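Local coordinates for armadillo repeat protein arm00016 (Synthetic construct, PDB 4D4E), which serves as a computationally designed armadillo repeat scaffold intended for the modular recognition of peptides, at residues L56-V60 and K91-A97; L59-L63 and A74-I78. One frame throughout, in Å; residues are numbered along the deposited sequence.

Contact 1: residues L56-V60 and K91-A97; sequences LSPLV and KLIEAGA
Leu-56 and Val-60, one turn apart on helix 56-61, press against the end of helix 86-94 and the turn that follows it, a helix-to-helix join within the armadillo repeat solenoid. Leu-56 crosses Leu-92 at about a right angle: its CG lies 4.2 Å from Leu-92 CD2, while its own CD2 runs on over the backbone of the facing helix and ends 3.6 Å from Lys-91 C. The CB of Lys-91 touches that same methyl, and the rest of the lysine chain bends away. Ala-95 sets its CB between Leu-56 and Val-60, 4.0 Å from Leu-56 CB and equally close to Val-60 CG2. In Val-60, CG1 is anti to the backbone N (chi1 174°), which turns both methyls to the turn: CG1 meets Gly-96 O, and CG2 reaches Ala-97 CB at 3.9 Å. Gly-96, with its positive phi of 74°, closes helix 86-94 in a Schellman motif and so brings Ala-97 round to this methyl. No direct hydrogen bond joins the segments; on the solvent side a water bonded to Ser-57 OG donates to Ala-95 O at 2.7 Å.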
ATOM      1  N   LEU A  56      11.477 -10.811  11.588  1.00 24.84           N
ATOM      2  CA  LEU A  56      11.034  -9.451  11.329  1.00 26.09           C
ATOM      3  C   LEU A  56      12.009  -8.297  11.563  1.00 26.27           C
ATOM      4  O   LEU A  56      12.243  -7.467  10.663  1.00 23.39           O
ATOM      5  CB  LEU A  56       9.679  -9.179  12.057  1.00 28.98           C
ATOM      6  CG  LEU A  56       8.421  -9.458  11.247  1.00 28.45           C
ATOM      7  CD1 LEU A  56       8.344 -10.827  10.643  1.00 30.80           C
ATOM      8  CD2 LEU A  56       7.166  -9.178  12.083  1.00 31.32           C
ATOM      9  N   SER A  57      12.614  -8.242  12.738  1.00 26.76           N
ATOM     10  CA  SER A  57      13.608  -7.163  12.960  1.00 28.33           C
ATOM     11  C   SER A  57      14.700  -7.202  11.947  1.00 25.27           C
ATOM     12  O   SER A  57      14.997  -6.188  11.345  1.00 25.64           O
ATOM     13  CB  SER A  57      14.206  -7.176  14.383  1.00 28.45           C
ATOM     14  OG  SER A  57      13.629  -6.084  15.031  1.00 41.98           O
ATOM     15  N   PRO A  58      15.308  -8.381  11.728  1.00 25.65           N
ATOM     16  CA  PRO A  58      16.421  -8.419  10.753  1.00 25.95           C
ATOM     17  C   PRO A  58      15.969  -8.042   9.308  1.00 27.18           C
ATOM     18  O   PRO A  58      16.715  -7.371   8.558  1.00 27.13           O
ATOM     19  CB  PRO A  58      16.966  -9.864  10.851  1.00 25.64           C
ATOM     20  CG  PRO A  58      16.316 -10.502  12.002  1.00 25.49           C
ATOM     21  CD  PRO A  58      15.167  -9.639  12.487  1.00 27.38           C
ATOM     22  N   LEU A  59      14.730  -8.381   8.948  1.00 27.40           N
ATOM     23  CA  LEU A  59      14.204  -7.956   7.670  1.00 26.55           C
ATOM     24  C   LEU A  59      14.067  -6.457   7.563  1.00 28.29           C
ATOM     25  O   LEU A  59      14.464  -5.904   6.564  1.00 33.02           O
ATOM     26  CB  LEU A  59      12.864  -8.614   7.356  1.00 28.50           C
ATOM     27  CG  LEU A  59      12.681  -9.903   6.615  1.00 31.90           C
ATOM     28  CD1 LEU A  59      11.178  -9.948   6.363  1.00 32.95           C
ATOM     29  CD2 LEU A  59      13.449  -9.916   5.282  1.00 28.11           C
ATOM     30  N   VAL A  60      13.467  -5.790   8.553  1.00 28.53           N
ATOM     31  CA  VAL A  60      13.353  -4.314   8.575  1.00 26.96           C
ATOM     32  C   VAL A  60      14.739  -3.641   8.501  1.00 28.78           C
ATOM     33  O   VAL A  60      14.885  -2.563   7.908  1.00 27.46           O
ATOM     34  CB  VAL A  60      12.636  -3.845   9.885  1.00 27.80           C
ATOM     35  CG1 VAL A  60      12.641  -2.322  10.004  1.00 29.29           C
ATOM     36  CG2 VAL A  60      11.206  -4.355   9.913  1.00 25.30           C
ATOM     37  N   LYS A  91       2.728  -7.171  14.358  1.00 28.74           N
ATOM     38  CA  LYS A  91       4.131  -7.531  14.501  1.00 29.47           C
ATOM     39  C   LYS A  91       5.078  -6.746  13.622  1.00 28.97           C
ATOM     40  O   LYS A  91       6.114  -6.401  14.094  1.00 29.18           O
ATOM     41  CB  LYS A  91       4.315  -9.023  14.267  1.00 31.53           C
ATOM     42  CG  LYS A  91       3.686  -9.888  15.383  1.00 33.60           C
ATOM     43  CD  LYS A  91       4.462  -9.760  16.678  1.00 35.25           C
ATOM     44  CE  LYS A  91       3.519  -9.348  17.787  1.00 40.69           C
ATOM     45  NZ  LYS A  91       3.063 -10.526  18.531  1.00 42.61           N
ATOM     46  N   LEU A  92       4.742  -6.470  12.354  1.00 24.52           N
ATOM     47  CA  LEU A  92       5.580  -5.591  11.512  1.00 26.18           C
ATOM     48  C   LEU A  92       5.702  -4.181  12.026  1.00 25.14           C
ATOM     49  O   LEU A  92       6.785  -3.576  11.972  1.00 25.87           O
ATOM     50  CB  LEU A  92       5.028  -5.467  10.070  1.00 25.42           C
ATOM     51  CG  LEU A  92       5.445  -6.549   9.121  1.00 28.73           C
ATOM     52  CD1 LEU A  92       4.523  -6.433   7.888  1.00 29.18           C
ATOM     53  CD2 LEU A  92       6.932  -6.479   8.715  1.00 25.56           C
ATOM     54  N   ILE A  93       4.571  -3.632  12.475  1.00 26.09           N
ATOM     55  CA  ILE A  93       4.554  -2.268  13.019  1.00 26.80           C
ATOM     56  C   ILE A  93       5.471  -2.267  14.236  1.00 29.54           C
ATOM     57  O   ILE A  93       6.365  -1.405  14.347  1.00 29.29           O
ATOM     58  CB  ILE A  93       3.110  -1.817  13.373  1.00 25.27           C
ATOM     59  CG1 ILE A  93       2.314  -1.605  12.035  1.00 25.94           C
ATOM     60  CG2 ILE A  93       3.138  -0.593  14.279  1.00 26.99           C
ATOM     61  CD1 ILE A  93       0.810  -1.545  12.136  1.00 23.80           C
ATOM     62  N   GLU A  94       5.287  -3.259  15.109  1.00 29.06           N
ATOM     63  CA  GLU A  94       6.139  -3.343  16.306  1.00 29.10           C
ATOM     64  C   GLU A  94       7.599  -3.622  15.985  1.00 30.95           C
ATOM     65  O   GLU A  94       8.423  -3.374  16.853  1.00 33.60           O
ATOM     66  CB  GLU A  94       5.630  -4.377  17.302  1.00 30.33           C
ATOM     67  CG  GLU A  94       4.219  -4.054  17.810  1.00 30.52           C
ATOM     68  CD  GLU A  94       3.576  -5.229  18.574  1.00 34.69           C
ATOM     69  OE1 GLU A  94       4.104  -6.380  18.594  1.00 37.81           O
ATOM     70  OE2 GLU A  94       2.502  -5.009  19.127  1.00 34.71           O
ATOM     71  N   ALA A  95       7.939  -4.113  14.776  1.00 26.26           N
ATOM     72  CA  ALA A  95       9.343  -4.247  14.388  1.00 27.00           C
ATOM     73  C   ALA A  95       9.900  -2.945  13.833  1.00 27.40           C
ATOM     74  O   ALA A  95      11.004  -2.931  13.360  1.00 31.58           O
ATOM     75  CB  ALA A  95       9.542  -5.416  13.395  1.00 25.75           C
ATOM     76  N   GLY A  96       9.130  -1.852  13.847  1.00 28.11           N
ATOM     77  CA  GLY A  96       9.607  -0.599  13.213  1.00 25.90           C
ATOM     78  C   GLY A  96       9.607  -0.528  11.688  1.00 23.27           C
ATOM     79  O   GLY A  96      10.319   0.266  11.127  1.00 26.52           O
ATOM     80  N   ALA A  97       8.819  -1.348  10.988  1.00 21.57           N
ATOM     81  CA  ALA A  97       8.782  -1.344   9.517  1.00 22.72           C
ATOM     82  C   ALA A  97       8.313  -0.015   8.879  1.00 24.07           C
ATOM     83  O   ALA A  97       8.670   0.337   7.754  1.00 23.94           O
ATOM     84  CB  ALA A  97       7.924  -2.539   8.999  1.00 20.13           C
TER
HETATM   85  O   HOH W   1      13.417  -3.734  14.211  1.00 35.23           O

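Contact 2: residues L59-L63 and A74-I78; sequences LVKLL and AVAAI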
ATOM      1  N   LEU A  59      14.730  -8.381   8.948  1.00 27.40           N
ATOM      2  CA  LEU A  59      14.204  -7.956   7.670  1.00 26.55           C
ATOM      3  C   LEU A  59      14.067  -6.457   7.563  1.00 28.29           C
ATOM      4  O   LEU A  59      14.464  -5.904   6.564  1.00 33.02           O
ATOM      5  CB  LEU A  59      12.864  -8.614   7.356  1.00 28.50           C
ATOM      6  CG  LEU A  59      12.681  -9.903   6.615  1.00 31.90           C
ATOM      7  CD1 LEU A  59      11.178  -9.948   6.363  1.00 32.95           C
ATOM      8  CD2 LEU A  59      13.449  -9.916   5.282  1.00 28.11           C
ATOM      9  N   VAL A  60      13.467  -5.790   8.553  1.00 28.53           N
ATOM     10  CA  VAL A  60      13.353  -4.314   8.575  1.00 26.96           C
ATOM     11  C   VAL A  60      14.739  -3.641   8.501  1.00 28.78           C
ATOM     12  O   VAL A  60      14.885  -2.563   7.908  1.00 27.46           O
ATOM     13  CB  VAL A  60      12.636  -3.845   9.885  1.00 27.80           C
ATOM     14  CG1 VAL A  60      12.641  -2.322  10.004  1.00 29.29           C
ATOM     15  CG2 VAL A  60      11.206  -4.355   9.913  1.00 25.30           C
ATOM     16  N   LYS A  61      15.732  -4.235   9.170  1.00 25.55           N
ATOM     17  CA  LYS A  61      17.054  -3.670   9.190  1.00 30.93           C
ATOM     18  C   LYS A  61      17.734  -3.741   7.821  1.00 29.28           C
ATOM     19  O   LYS A  61      18.614  -2.922   7.544  1.00 31.28           O
ATOM     20  CB  LYS A  61      17.910  -4.348  10.247  1.00 37.11           C
ATOM     21  CG  LYS A  61      19.230  -3.655  10.478  1.00 50.23           C
ATOM     22  CD  LYS A  61      20.285  -4.681  10.854  1.00 54.24           C
ATOM     23  CE  LYS A  61      21.680  -4.257  10.409  1.00 50.23           C
ATOM     24  NZ  LYS A  61      22.462  -5.510  10.319  1.00 53.20           N
ATOM     25  N   LEU A  62      17.337  -4.703   6.977  1.00 27.73           N
ATOM     26  CA  LEU A  62      17.817  -4.790   5.585  1.00 28.79           C
ATOM     27  C   LEU A  62      17.330  -3.665   4.675  1.00 29.36           C
ATOM     28  O   LEU A  62      17.851  -3.527   3.563  1.00 30.89           O
ATOM     29  CB  LEU A  62      17.439  -6.156   4.947  1.00 29.90           C
ATOM     30  CG  LEU A  62      18.227  -7.383   5.428  1.00 27.38           C
ATOM     31  CD1 LEU A  62      17.729  -8.682   4.820  1.00 25.75           C
ATOM     32  CD2 LEU A  62      19.738  -7.175   5.195  1.00 27.80           C
ATOM     33  N   LEU A  63      16.340  -2.879   5.136  1.00 29.56           N
ATOM     34  CA  LEU A  63      15.779  -1.782   4.359  1.00 32.89           C
ATOM     35  C   LEU A  63      16.740  -0.620   4.324  1.00 36.56           C
ATOM     36  O   LEU A  63      16.521   0.318   3.595  1.00 33.03           O
ATOM     37  CB  LEU A  63      14.416  -1.300   4.900  1.00 32.95           C
ATOM     38  CG  LEU A  63      13.314  -2.362   5.047  1.00 31.03           C
ATOM     39  CD1 LEU A  63      11.967  -1.794   5.526  1.00 30.26           C
ATOM     40  CD2 LEU A  63      13.195  -3.192   3.752  1.00 30.52           C
ATOM     41  N   ALA A  74      14.078  -7.451   0.291  1.00 24.82           N
ATOM     42  CA  ALA A  74      13.629  -7.372   1.720  1.00 27.62           C
ATOM     43  C   ALA A  74      12.210  -6.743   1.808  1.00 25.42           C
ATOM     44  O   ALA A  74      11.357  -7.239   2.533  1.00 25.81           O
ATOM     45  CB  ALA A  74      14.609  -6.592   2.569  1.00 21.49           C
ATOM     46  N   VAL A  75      11.994  -5.662   1.054  1.00 26.87           N
ATOM     47  CA  VAL A  75      10.691  -4.975   0.992  1.00 26.63           C
ATOM     48  C   VAL A  75       9.601  -5.924   0.407  1.00 26.08           C
ATOM     49  O   VAL A  75       8.481  -5.900   0.894  1.00 27.11           O
ATOM     50  CB  VAL A  75      10.746  -3.660   0.171  1.00 25.98           C
ATOM     51  CG1 VAL A  75       9.372  -3.059   0.067  1.00 31.69           C
ATOM     52  CG2 VAL A  75      11.583  -2.609   0.856  1.00 33.97           C
ATOM     53  N   ALA A  76       9.944  -6.742  -0.614  1.00 24.75           N
ATOM     54  CA  ALA A  76       8.982  -7.654  -1.251  1.00 25.02           C
ATOM     55  C   ALA A  76       8.514  -8.616  -0.191  1.00 26.93           C
ATOM     56  O   ALA A  76       7.331  -8.928  -0.064  1.00 25.48           O
ATOM     57  CB  ALA A  76       9.571  -8.423  -2.485  1.00 23.32           C
ATOM     58  N   ALA A  77       9.474  -9.091   0.571  1.00 28.19           N
ATOM     59  CA  ALA A  77       9.209 -10.084   1.623  1.00 27.26           C
ATOM     60  C   ALA A  77       8.250  -9.479   2.699  1.00 26.64           C
ATOM     61  O   ALA A  77       7.242 -10.122   3.046  1.00 26.10           O
ATOM     62  CB  ALA A  77      10.532 -10.543   2.218  1.00 24.91           C
ATOM     63  N   ILE A  78       8.607  -8.290   3.243  1.00 25.24           N
ATOM     64  CA  ILE A  78       7.748  -7.486   4.128  1.00 25.45           C
ATOM     65  C   ILE A  78       6.370  -7.240   3.451  1.00 27.93           C
ATOM     66  O   ILE A  78       5.345  -7.323   4.127  1.00 26.66           O
ATOM     67  CB  ILE A  78       8.408  -6.137   4.533  1.00 24.61           C
ATOM     68  CG1 ILE A  78       9.674  -6.324   5.389  1.00 24.91           C
ATOM     69  CG2 ILE A  78       7.402  -5.138   5.139  1.00 22.13           C
ATOM     70  CD1 ILE A  78      10.430  -5.028   5.556  1.00 24.40           C
TER
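Leu-63 and Ile-78 meet tip to tip, and the join between 59-63 and helix 68-81 is wholly apolar in its side-chain contacts. Leu-63 CD1 comes within 3.6 Å of Ile-78 CD1, and Leu-63 CD2 also lies close to that atom. The isoleucine gets there because CD1 continues outward from CG1 in an extended chain (chi2 170°). Leu-63 CD2 also reaches Val-75, whose side chain the leucine crosses at about a right angle; at 3.4 Å from Val-75 CG2 it is packed more tightly than carbons usually are. Were Leu-63 cut back to an alanine, Ile-78 CD1 and Val-75 CG2 would probably lose their closest partner from the facing segment and a gap would open between them. Leu-59 slides past Ile-78 in the opposite direction, placing CD1 4.0 Å from Ile-78 CG1.

A second group of contacts rests on alanines, small enough to let the backbones approach. Ala-74 offers its CB to Leu-62 CB at 3.7 Å and to Leu-63 CD2 at 3.9 Å, and the CA atoms of Leu-59 and Ala-74 are only 6.0 Å apart. Ala-77 CB lies within touch of Leu-59 CD1.

No hydrogen bond crosses between the segments; within 59-63, Leu-63 N donates to Val-60 O in the 3-10 turn that presents the leucine. Leu-33 and Leu-36 of helix 26-40 cover Leu-59, and Pro-100 and Leu-101 of helix 98-103 reach Leu-63, a continuous hydrophobic core running from helix to helix as in the armadillo repeat alpha-solenoid.

How the contacts relate
The two contacts share helix 56-61, and their centres lie about 8 Å apart on the same side of the chain's centre. Along the chain, 56-63 comes first, then 74-78 on helix 68-81, then 91-97 at the end of helix 86-94; the latter two helices follow each other in sequence. Val-60 works in both contacts, and Leu-92 CD2 of contact 1 packs 3.8 Å from Ile-78 CG2 of contact 2, which joins them into one apolar cluster. Contact 2 is buried, whereas contact 1 reaches the surface. Together they let one short helix hold the two helices that come after it, consistent with the stacked architecture of a designed armadillo scaffold.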